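Side-chain contacts in Polyphosphate:AMP phosphotransferase (Pseudomonas aeruginosa PAO1, PDB 3CZP), which transfers phosphate from inorganic polyphosphate to AMP to make ADP, and less efficiently to GMP to make GDP, with magnesium as cofactor: residues 108-113 and 133-138; 75-80 and 94-99; 139-144 and 345-350. All coordinates share one frame; numbering follows the deposited sequence. Where two conformers were deposited one is given.

Contact 1. Residues 108-113 and 133-138; sequences GNWYSQ and DAAERF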
loop_
_atom_site.group_PDB
_atom_site.type_symbol
_atom_site.label_atom_id
_atom_site.label_comp_id
_atom_site.label_asym_id
_atom_site.label_seq_id
_atom_site.Cartn_x
_atom_site.Cartn_y
_atom_site.Cartn_z
ATOM N N GLY A 108 2.073 -19.787 -7.806
ATOM C CA GLY A 108 3.004 -19.883 -6.646
ATOM C C GLY A 108 2.332 -19.506 -5.336
ATOM O O GLY A 108 2.929 -18.779 -4.515
ATOM N N ASN A 109 1.103 -19.993 -5.122
ATOM C CA ASN A 109 0.294 -19.515 -4.029
ATOM C C ASN A 109 0.655 -20.376 -2.774
ATOM O O ASN A 109 1.682 -21.037 -2.742
ATOM C CB ASN A 109 -1.181 -19.585 -4.450
ATOM C CG ASN A 109 -1.547 -20.957 -5.003
ATOM O OD1 ASN A 109 -1.303 -21.992 -4.359
ATOM N ND2 ASN A 109 -2.068 -20.977 -6.188
ATOM N N TRP A 110 -0.188 -20.386 -1.774
ATOM C CA TRP A 110 0.094 -21.150 -0.557
ATOM C C TRP A 110 0.228 -22.690 -0.802
ATOM O O TRP A 110 1.059 -23.335 -0.209
ATOM C CB TRP A 110 -0.946 -20.781 0.505
ATOM C CG TRP A 110 -2.352 -20.620 0.055
ATOM C CD1 TRP A 110 -3.306 -21.565 0.067
ATOM C CD2 TRP A 110 -2.968 -19.424 -0.472
ATOM N NE1 TRP A 110 -4.483 -21.049 -0.375
ATOM C CE2 TRP A 110 -4.310 -19.739 -0.732
ATOM C CE3 TRP A 110 -2.516 -18.121 -0.747
ATOM C CZ2 TRP A 110 -5.222 -18.792 -1.213
ATOM C CZ3 TRP A 110 -3.415 -17.193 -1.265
ATOM C CH2 TRP A 110 -4.745 -17.544 -1.496
ATOM N N TYR A 111 -0.522 -23.249 -1.734
ATOM C CA TYR A 111 -0.405 -24.651 -2.127
ATOM C C TYR A 111 0.909 -25.035 -2.760
ATOM O O TYR A 111 1.494 -26.053 -2.386
ATOM C CB TYR A 111 -1.552 -25.026 -3.040
ATOM C CG TYR A 111 -2.869 -24.899 -2.360
ATOM C CD1 TYR A 111 -3.181 -25.713 -1.269
ATOM C CD2 TYR A 111 -3.786 -23.970 -2.750
ATOM C CE1 TYR A 111 -4.373 -25.612 -0.608
ATOM C CE2 TYR A 111 -4.980 -23.850 -2.088
ATOM C CZ TYR A 111 -5.290 -24.719 -1.026
ATOM O OH TYR A 111 -6.513 -24.613 -0.343
ATOM N N SER A 112 1.400 -24.229 -3.690
ATOM C CA SER A 112 2.713 -24.452 -4.289
ATOM C C SER A 112 3.752 -24.438 -3.187
ATOM O O SER A 112 4.619 -25.273 -3.140
ATOM C CB SER A 112 3.075 -23.390 -5.334
ATOM O OG SER A 112 1.947 -23.011 -6.099
ATOM N N GLN A 113 3.669 -23.460 -2.296
ATOM C CA GLN A 113 4.602 -23.384 -1.191
ATOM C C GLN A 113 4.641 -24.658 -0.340
ATOM O O GLN A 113 5.723 -25.256 -0.190
ATOM C CB GLN A 113 4.290 -22.162 -0.325
ATOM C CG GLN A 113 4.533 -20.792 -1.033
ATOM C CD GLN A 113 4.439 -19.636 -0.064
ATOM O OE1 GLN A 113 3.678 -19.694 0.902
ATOM N NE2 GLN A 113 5.184 -18.556 -0.340
ATOM N N ASP A 133 -4.471 -27.115 7.098
ATOM C CA ASP A 133 -5.583 -26.569 7.909
ATOM C C ASP A 133 -5.626 -25.031 7.869
ATOM O O ASP A 133 -6.712 -24.429 7.805
ATOM C CB ASP A 133 -5.487 -27.014 9.367
ATOM C CG ASP A 133 -5.700 -28.506 9.569
ATOM O OD1 ASP A 133 -6.261 -29.219 8.677
ATOM O OD2 ASP A 133 -5.254 -28.983 10.648
ATOM N N ALA A 134 -4.472 -24.390 7.929
ATOM C CA ALA A 134 -4.381 -22.896 7.802
ATOM C C ALA A 134 -4.968 -22.366 6.475
ATOM O O ALA A 134 -5.572 -21.303 6.453
ATOM C CB ALA A 134 -2.878 -22.379 7.994
ATOM N N ALA A 135 -4.806 -23.125 5.404
ATOM C CA ALA A 135 -5.319 -22.776 4.120
ATOM C C ALA A 135 -6.840 -22.897 4.163
ATOM O O ALA A 135 -7.559 -21.967 3.736
ATOM C CB ALA A 135 -4.730 -23.694 3.026
ATOM N N GLU A 136 -7.326 -24.012 4.711
ATOM C CA GLU A 136 -8.754 -24.223 4.783
ATOM C C GLU A 136 -9.362 -23.051 5.545
ATOM O O GLU A 136 -10.319 -22.455 5.100
ATOM C CB GLU A 136 -9.079 -25.604 5.374
ATOM C CG GLU A 136 -10.505 -26.091 5.299
ATOM C CD GLU A 136 -11.450 -25.441 6.306
ATOM O OE1 GLU A 136 -11.043 -24.918 7.367
ATOM O OE2 GLU A 136 -12.651 -25.450 5.993
ATOM N N ARG A 137 -8.789 -22.684 6.686
ATOM C CA ARG A 137 -9.332 -21.591 7.509
ATOM C C ARG A 137 -9.248 -20.194 6.791
ATOM O O ARG A 137 -10.136 -19.374 6.941
ATOM C CB ARG A 137 -8.665 -21.577 8.901
ATOM C CG ARG A 137 -9.069 -22.782 9.786
ATOM C CD ARG A 137 -8.493 -22.725 11.221
ATOM N NE ARG A 137 -7.120 -22.159 11.298
ATOM C CZ ARG A 137 -5.961 -22.839 11.309
ATOM N NH1 ARG A 137 -5.917 -24.143 11.264
ATOM N NH2 ARG A 137 -4.820 -22.173 11.372
ATOM N N PHE A 138 -8.138 -19.929 6.138
ATOM C CA PHE A 138 -7.914 -18.684 5.394
ATOM C C PHE A 138 -8.976 -18.605 4.283
ATOM O O PHE A 138 -9.757 -17.662 4.239
ATOM C CB PHE A 138 -6.489 -18.683 4.879
ATOM C CG PHE A 138 -6.123 -17.502 4.037
ATOM C CD1 PHE A 138 -6.154 -16.251 4.517
ATOM C CD2 PHE A 138 -5.741 -17.683 2.712
ATOM C CE1 PHE A 138 -5.836 -15.177 3.717
ATOM C CE2 PHE A 138 -5.389 -16.621 1.945
ATOM C CZ PHE A 138 -5.438 -15.362 2.451
#
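A T-shaped aromatic pair, Trp110 against Phe138, joins two helices in the N-terminal PPK2 domain of this P-loop-type kinase fold. Helix 110-119 starts just after strand 103-107, and its first residues pack on helix 125-144. The edge of the Phe138 ring is directed at one face of the Trp110 six-membered ring. The planes stand at 88° and the centroids are 5.1 Å apart. Phe138 CE2 makes the closest approach, 3.6 Å from Trp110 CH2, and sits toward the rim of the indole. Trp110 CG lies between the backbone N and the carbonyl carbon (chi1 41°), and this turns the indole toward helix 125-144. Asn109 CB lies over the opposite face of the indole.

Ala135, one turn before Phe138, meets both aromatic residues of the other segment. Its CB is 3.9 Å from Trp110 CD1 and equally 3.9 Å from Tyr111 OH, approaching the tyrosine ring obliquely. Trp110 CD1 in turn lies over a face of the Tyr111 ring. Both rings bond to Glu139 OE2, through Trp110 NE1 and Tyr111 OH; Tyr111 OH also bonds to Lys151 NZ. Asn109 is the N-cap of helix 110-119 and forms a capping box with Ser112. The cap is loosely bonded: Tyr111 N reaches Asn109 OD1 at 3.0 Å, but the bond is weak, with an angle of 130° at the hydrogen.

Contact 2. Residues 75-80 and 94-99; sequences QSFLRP and WRRLPP. With ACT (acetate ion), chain F.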
loop_
_atom_site.group_PDB
_atom_site.type_symbol
_atom_site.label_atom_id
_atom_site.label_comp_id
_atom_site.label_asym_id
_atom_site.label_seq_id
_atom_site.Cartn_x
_atom_site.Cartn_y
_atom_site.Cartn_z
ATOM N N GLN A 75 -0.478 -12.674 -10.283
ATOM C CA GLN A 75 0.650 -12.673 -9.345
ATOM C C GLN A 75 1.351 -14.025 -9.298
ATOM O O GLN A 75 0.732 -15.042 -9.535
ATOM C CB GLN A 75 0.154 -12.450 -7.919
ATOM C CG GLN A 75 -0.836 -11.333 -7.691
ATOM C CD GLN A 75 -0.211 -9.994 -7.675
ATOM O OE1 GLN A 75 1.012 -9.866 -7.633
ATOM N NE2 GLN A 75 -1.047 -8.961 -7.676
ATOM N N SER A 76 2.651 -13.997 -9.003
ATOM C CA SER A 76 3.313 -15.158 -8.421
ATOM C C SER A 76 4.079 -14.774 -7.156
ATOM O O SER A 76 4.469 -13.614 -6.989
ATOM C CB SER A 76 4.206 -15.858 -9.421
ATOM O OG SER A 76 4.815 -16.972 -8.766
ATOM N N PHE A 77 4.230 -15.745 -6.241
ATOM C CA PHE A 77 4.680 -15.465 -4.867
ATOM C C PHE A 77 5.931 -16.220 -4.411
ATOM O O PHE A 77 6.262 -16.225 -3.177
ATOM C CB PHE A 77 3.561 -15.752 -3.864
ATOM C CG PHE A 77 2.347 -14.869 -3.997
ATOM C CD1 PHE A 77 1.257 -15.284 -4.738
ATOM C CD2 PHE A 77 2.263 -13.686 -3.291
ATOM C CE1 PHE A 77 0.143 -14.549 -4.828
ATOM C CE2 PHE A 77 1.106 -12.887 -3.391
ATOM C CZ PHE A 77 0.046 -13.314 -4.158
ATOM N N LEU A 78 6.664 -16.800 -5.351
ATOM C CA LEU A 78 7.856 -17.564 -4.965
ATOM C C LEU A 78 9.210 -16.810 -5.189
ATOM O O LEU A 78 10.238 -17.437 -5.475
ATOM C CB LEU A 78 7.885 -18.933 -5.700
ATOM C CG LEU A 78 6.580 -19.759 -5.839
ATOM C CD1 LEU A 78 6.819 -21.053 -6.666
ATOM C CD2 LEU A 78 5.891 -20.071 -4.458
ATOM N N ARG A 79 9.189 -15.482 -5.130
ATOM C CA ARG A 79 10.405 -14.665 -5.018
ATOM C C ARG A 79 10.044 -13.513 -4.122
ATOM O O ARG A 79 9.755 -12.415 -4.591
ATOM C CB ARG A 79 10.853 -14.132 -6.359
ATOM C CG ARG A 79 11.483 -15.188 -7.250
ATOM C CD ARG A 79 12.365 -14.546 -8.318
ATOM N NE ARG A 79 13.488 -15.399 -8.753
ATOM C CZ ARG A 79 13.409 -16.322 -9.721
ATOM N NH1 ARG A 79 12.255 -16.534 -10.351
ATOM N NH2 ARG A 79 14.502 -17.023 -10.074
ATOM N N PRO A 80 10.071 -13.759 -2.816
ATOM C CA PRO A 80 9.657 -12.753 -1.874
ATOM C C PRO A 80 10.661 -11.621 -1.785
ATOM O O PRO A 80 11.866 -11.861 -1.922
ATOM C CB PRO A 80 9.605 -13.510 -0.560
ATOM C CG PRO A 80 10.410 -14.662 -0.733
ATOM C CD PRO A 80 10.573 -14.971 -2.157
ATOM N N TRP A 94 -2.050 -11.452 1.671
ATOM C CA TRP A 94 -3.039 -10.374 2.025
ATOM C C TRP A 94 -2.771 -9.097 1.237
ATOM O O TRP A 94 -3.699 -8.426 0.743
ATOM C CB TRP A 94 -2.974 -10.032 3.534
ATOM C CG TRP A 94 -3.619 -11.050 4.478
ATOM C CD1 TRP A 94 -3.005 -12.071 5.115
ATOM C CD2 TRP A 94 -5.001 -11.124 4.832
ATOM N NE1 TRP A 94 -3.932 -12.791 5.856
ATOM C CE2 TRP A 94 -5.167 -12.237 5.675
ATOM C CE3 TRP A 94 -6.117 -10.389 4.477
ATOM C CZ2 TRP A 94 -6.409 -12.587 6.238
ATOM C CZ3 TRP A 94 -7.359 -10.747 5.049
ATOM C CH2 TRP A 94 -7.475 -11.829 5.910
ATOM N N ARG A 95 -1.490 -8.785 1.066
ATOM C CA ARG A 95 -1.053 -7.607 0.379
ATOM C C ARG A 95 -1.554 -7.567 -1.072
ATOM O O ARG A 95 -1.819 -6.463 -1.624
ATOM C CB ARG A 95 0.484 -7.455 0.457
ATOM C CG ARG A 95 0.995 -6.385 -0.434
ATOM C CD ARG A 95 2.192 -5.654 -0.028
ATOM N NE ARG A 95 3.396 -6.315 -0.445
ATOM C CZ ARG A 95 4.586 -5.736 -0.464
ATOM N NH1 ARG A 95 4.751 -4.459 -0.167
ATOM N NH2 ARG A 95 5.623 -6.439 -0.839
ATOM N N ARG A 96 -1.700 -8.737 -1.703
ATOM C CA ARG A 96 -2.104 -8.808 -3.130
ATOM C C ARG A 96 -3.522 -9.237 -3.380
ATOM O O ARG A 96 -3.908 -9.450 -4.541
ATOM C CB ARG A 96 -1.205 -9.759 -3.940
ATOM C CG ARG A 96 0.281 -9.507 -3.878
ATOM C CD ARG A 96 0.613 -8.090 -4.173
ATOM N NE ARG A 96 2.070 -7.905 -4.031
ATOM C CZ ARG A 96 2.725 -6.724 -4.054
ATOM N NH1 ARG A 96 2.069 -5.555 -4.189
ATOM N NH2 ARG A 96 4.073 -6.713 -3.969
ATOM N N LEU A 97 -4.359 -9.271 -2.351
ATOM C CA LEU A 97 -5.740 -9.627 -2.597
ATOM C C LEU A 97 -6.367 -8.587 -3.539
ATOM O O LEU A 97 -6.093 -7.395 -3.392
ATOM C CB LEU A 97 -6.504 -9.830 -1.306
ATOM C CG LEU A 97 -6.029 -10.952 -0.395
ATOM C CD1 LEU A 97 -6.882 -10.928 0.849
ATOM C CD2 LEU A 97 -6.083 -12.395 -0.999
ATOM N N PRO A 98 -7.209 -9.032 -4.534
ATOM C CA PRO A 98 -7.834 -8.049 -5.415
ATOM C C PRO A 98 -9.043 -7.467 -4.734
ATOM O O PRO A 98 -9.713 -8.162 -4.014
ATOM C CB PRO A 98 -8.295 -8.882 -6.604
ATOM C CG PRO A 98 -8.450 -10.270 -6.025
ATOM C CD PRO A 98 -7.674 -10.401 -4.821
ATOM N N PRO A 99 -9.312 -6.182 -4.938
ATOM C CA PRO A 99 -10.470 -5.524 -4.366
ATOM C C PRO A 99 -11.803 -6.011 -4.971
ATOM O O PRO A 99 -11.860 -6.586 -6.075
ATOM C CB PRO A 99 -10.223 -4.045 -4.687
ATOM C CG PRO A 99 -9.151 -4.032 -5.770
ATOM C CD PRO A 99 -8.456 -5.320 -5.764
HETATM C C ACT F . 5.098 -2.745 -3.828
HETATM O O ACT F . 4.547 -3.645 -4.470
HETATM O OXT ACT F . 6.335 -2.823 -3.820
HETATM C CH3 ACT F . 4.339 -1.669 -3.122
HETATM O O HOH W 1 -4.205 -9.584 -7.176
#
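The methylenes of Arg96 pack in the corner between the Gln75 amide and the Phe77 ring, which meet them from directions roughly at a right angle. Arg96 CG comes to 3.5 Å from Phe77 CE2, at an oblique approach to the ring. Arg96 CB is also near Phe77 CZ. The Gln75 side chain crosses the Arg96 chain at about a right angle, with Gln75 NE2 3.8 Å from Arg96 CB. The Gln75 amide and the Arg96 guanidinium are nearly parallel, with planes 5° apart, but they are offset and do not stack.

Two bends bring these groups together. Gln75 folds at chi2 (-77°), which carries its amide over the arginine methylenes. Arg96 also bends at chi2 and is extended beyond it, so its guanidinium continues past the glutamine. One water links the segments: it accepts from Gln75 NE2 and donates to Arg96 O at 2.7 Å. The side-chain amide is thus tied to the backbone carbonyl of Arg96.

The contact lies within a beta-alpha-beta crossover of the N-terminal PPK2 domain. This links edge strand 72-76 to its parallel neighbour 103-107, and helix 91-96 is part of the connection. Gln75 pairs through its backbone with Ile105 and Phe107 of that neighbour. Phe77 is held by edge-to-face contacts with Phe93 and Phe106.

At the tip, Arg96 NH1 and NH2 both donate to the same acetate oxygen, O, each at 3.1 Å and 148°. That oxygen lies at the edge of the guanidinium, in its plane. The acetate probably comes from the crystallisation liquor. Arg95 NE lies over one face of the Arg96 guanidinium, and Arg95 NH2 forms salt bridges with Glu84 and with Glu83 of the second subunit.

Contact 3. Residues 139-144 and 345-350; sequences ERMLCD and PYLWRF. With EDO (1,2-ethanediol), chain G.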
loop_
_atom_site.group_PDB
_atom_site.type_symbol
_atom_site.label_atom_id
_atom_site.label_comp_id
_atom_site.label_asym_id
_atom_site.label_seq_id
_atom_site.Cartn_x
_atom_site.Cartn_y
_atom_site.Cartn_z
ATOM N N GLU A 139 -9.058 -19.639 3.450
ATOM C CA GLU A 139 -10.067 -19.643 2.375
ATOM C C GLU A 139 -11.479 -19.499 2.881
ATOM O O GLU A 139 -12.268 -18.789 2.270
ATOM C CB GLU A 139 -9.975 -20.847 1.505
ATOM C CG GLU A 139 -8.612 -20.858 0.831
ATOM C CD GLU A 139 -8.374 -21.990 -0.038
ATOM O OE1 GLU A 139 -9.301 -22.815 -0.219
ATOM O OE2 GLU A 139 -7.190 -22.073 -0.540
ATOM N N ARG A 140 -11.772 -20.142 3.999
ATOM C CA ARG A 140 -13.146 -20.055 4.554
ATOM C C ARG A 140 -13.533 -18.627 4.917
ATOM O O ARG A 140 -14.690 -18.202 4.714
ATOM C CB ARG A 140 -13.303 -20.989 5.740
ATOM C CG ARG A 140 -14.716 -21.111 6.270
ATOM C CD ARG A 140 -14.807 -21.890 7.563
ATOM N NE ARG A 140 -14.696 -23.305 7.237
ATOM C CZ ARG A 140 -15.717 -24.099 6.886
ATOM N NH1 ARG A 140 -16.987 -23.661 6.882
ATOM N NH2 ARG A 140 -15.463 -25.350 6.549
HETATM N N MSE A 141 -12.571 -17.904 5.481
HETATM C CA MSE A 141 -12.814 -16.544 5.937
HETATM C C MSE A 141 -13.010 -15.620 4.734
HETATM O O MSE A 141 -13.845 -14.747 4.736
HETATM C CB MSE A 141 -11.629 -16.098 6.808
HETATM C CG MSE A 141 -11.596 -14.617 7.157
HETATM SE SE MSE A 141 -10.083 -14.143 8.279
HETATM C CE MSE A 141 -8.674 -15.011 7.247
ATOM N N LEU A 142 -12.186 -15.815 3.722
ATOM C CA LEU A 142 -12.302 -15.030 2.507
ATOM C C LEU A 142 -13.603 -15.200 1.852
ATOM O O LEU A 142 -14.181 -14.203 1.405
ATOM C CB LEU A 142 -11.258 -15.407 1.494
ATOM C CG LEU A 142 -9.838 -15.098 1.881
ATOM C CD1 LEU A 142 -8.918 -15.472 0.698
ATOM C CD2 LEU A 142 -9.678 -13.618 2.288
ATOM N N CYS A 143 -14.059 -16.439 1.770
ATOM C CA CYS A 143 -15.375 -16.761 1.198
ATOM C C CYS A 143 -16.504 -16.314 2.088
ATOM O O CYS A 143 -17.524 -15.843 1.588
ATOM C CB CYS A 143 -15.512 -18.257 0.889
ATOM S SG CYS A 143 -14.391 -18.791 -0.392
ATOM N N ASP A 144 -16.336 -16.443 3.400
ATOM C CA ASP A 144 -17.315 -15.859 4.379
ATOM C C ASP A 144 -17.443 -14.336 4.226
ATOM O O ASP A 144 -18.500 -13.779 4.384
ATOM C CB ASP A 144 -16.878 -16.159 5.813
ATOM C CG ASP A 144 -17.241 -17.556 6.286
ATOM O OD1 ASP A 144 -18.134 -18.207 5.691
ATOM O OD2 ASP A 144 -16.624 -18.035 7.275
ATOM N N PRO A 345 -11.406 -7.800 2.562
ATOM C CA PRO A 345 -11.919 -8.477 3.737
ATOM C C PRO A 345 -11.418 -7.830 5.039
ATOM O O PRO A 345 -10.345 -7.235 5.074
ATOM C CB PRO A 345 -11.319 -9.872 3.630
ATOM C CG PRO A 345 -10.245 -9.727 2.751
ATOM C CD PRO A 345 -10.554 -8.696 1.784
ATOM N N TYR A 346 -12.222 -7.953 6.072
ATOM C CA TYR A 346 -11.992 -7.291 7.363
ATOM C C TYR A 346 -10.529 -7.219 7.858
ATOM O O TYR A 346 -10.045 -6.120 8.155
ATOM C CB TYR A 346 -12.858 -7.950 8.440
ATOM C CG TYR A 346 -12.745 -7.305 9.800
ATOM C CD1 TYR A 346 -13.206 -5.990 10.019
ATOM C CD2 TYR A 346 -12.211 -7.987 10.869
ATOM C CE1 TYR A 346 -13.085 -5.364 11.295
ATOM C CE2 TYR A 346 -12.124 -7.382 12.134
ATOM C CZ TYR A 346 -12.569 -6.086 12.336
ATOM O OH TYR A 346 -12.449 -5.509 13.601
ATOM N N LEU A 347 -9.812 -8.343 7.934
ATOM C CA LEU A 347 -8.441 -8.307 8.554
ATOM C C LEU A 347 -7.393 -7.668 7.695
ATOM O O LEU A 347 -6.300 -7.411 8.166
ATOM C CB LEU A 347 -7.977 -9.712 8.957
ATOM C CG LEU A 347 -8.799 -10.271 10.138
ATOM C CD1 LEU A 347 -8.537 -11.740 10.386
ATOM C CD2 LEU A 347 -8.639 -9.320 11.442
ATOM N N TRP A 348 -7.666 -7.487 6.403
ATOM C CA TRP A 348 -6.739 -6.810 5.494
ATOM C C TRP A 348 -6.199 -5.484 6.044
ATOM O O TRP A 348 -4.990 -5.194 5.942
ATOM C CB TRP A 348 -7.438 -6.622 4.124
ATOM C CG TRP A 348 -6.577 -6.075 3.033
ATOM C CD1 TRP A 348 -5.878 -6.768 2.077
ATOM C CD2 TRP A 348 -6.414 -4.694 2.714
ATOM N NE1 TRP A 348 -5.226 -5.911 1.234
ATOM C CE2 TRP A 348 -5.559 -4.624 1.583
ATOM C CE3 TRP A 348 -6.903 -3.508 3.267
ATOM C CZ2 TRP A 348 -5.180 -3.406 1.008
ATOM C CZ3 TRP A 348 -6.554 -2.293 2.660
ATOM C CH2 TRP A 348 -5.689 -2.260 1.556
ATOM N N ARG A 349 -7.098 -4.692 6.617
ATOM C CA ARG A 349 -6.742 -3.399 7.181
ATOM C C ARG A 349 -5.744 -3.540 8.322
ATOM O O ARG A 349 -4.934 -2.641 8.542
ATOM C CB ARG A 349 -7.994 -2.664 7.667
ATOM C CG ARG A 349 -8.852 -3.471 8.629
ATOM C CD ARG A 349 -10.163 -2.762 8.926
ATOM N NE ARG A 349 -11.204 -3.110 7.963
ATOM C CZ ARG A 349 -12.501 -2.893 8.153
ATOM N NH1 ARG A 349 -12.923 -2.326 9.276
ATOM N NH2 ARG A 349 -13.378 -3.242 7.222
ATOM N N PHE A 350 -5.801 -4.658 9.042
ATOM C CA PHE A 350 -4.875 -4.865 10.155
ATOM C C PHE A 350 -3.577 -5.474 9.725
ATOM O O PHE A 350 -2.538 -5.051 10.192
ATOM C CB PHE A 350 -5.560 -5.686 11.248
ATOM C CG PHE A 350 -6.804 -5.020 11.686
ATOM C CD1 PHE A 350 -6.713 -3.875 12.421
ATOM C CD2 PHE A 350 -8.054 -5.480 11.272
ATOM C CE1 PHE A 350 -7.869 -3.181 12.811
ATOM C CE2 PHE A 350 -9.227 -4.786 11.663
ATOM C CZ PHE A 350 -9.112 -3.635 12.365
HETATM C C1 EDO G . -18.095 -20.132 3.562
HETATM O O1 EDO G . -19.115 -19.364 2.886
HETATM C C2 EDO G . -18.725 -21.124 4.562
HETATM O O2 EDO G . -18.310 -20.920 5.930
#
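Met141 and Leu347 meet across the interface between the two fused PPK2 domains. Met141 is modelled as selenomethionine in two conformers, and in one of them its SE atom lies 3.6 Å from Leu347 CD1. The two side chains cross at about a right angle. In this conformer Met141 CG is anti to the backbone N (chi1 169°), and chi2 is also extended. The chain therefore runs straight out from helix 125-144 before it bends at chi3, where the terminal methyl turns off. The second conformer leaves the place of the chain end less certain. The Leu347 side chain points back at the helix and offers one methyl branch, CD1, to the selenium.

The second touch is made by Leu142. Its CG stands beside the backbone N (chi1 -66°), and the CD2 branch reaches the ring of Pro345. Leu142 CD2 is 4.0 Å from Pro345 CG, and the side chains meet at a slant. Pro345 opens a type I beta turn that ends at Trp348. The turn is closed by a backbone bond from Trp348 N to Pro345 O, and it presents Pro345 and Leu347 to the same helix. The contact is apolar on both sides.

Arg140 leads to a different side of the helix. Its NH1 makes a weak hydrogen bond of 3.2 Å to O2 of an ethanediol, probably from the crystallisation liquor. Its NH2 forms a salt bridge with Glu136.

Trp94 of helix 91-96 touches Met141, Pro345, Leu347 and Trp348, so it lines the contact on the N-terminal domain side. Met141 also touches Glu391 of helix 382-402. On the turn, Tyr346 N bonds to Glu145 OE1 just beyond helix 125-144. Behind that helix, Cys143 and Glu139 rest on Leu149 of strand 148-155.

Overall arrangement
From the N terminus, contact 2 closes first: it brings the end of edge strand 72-76 and the residues after it to Arg96 on helix 91-96. Contact 1 follows once strand 103-107 has passed, and joins helix 110-119 to helix 125-144. The three contacts run in series, without nesting or crossing. Contact 3 opens from the last turns of helix 125-144, directly after contact 1, and spans 200 residues to reach 345-350. Contacts 1 and 2 are internal to the N-terminal PPK2 domain, whereas contact 3 ties it to the C-terminal one. Trp94, in a segment of contact 2, touches residues of both other contacts.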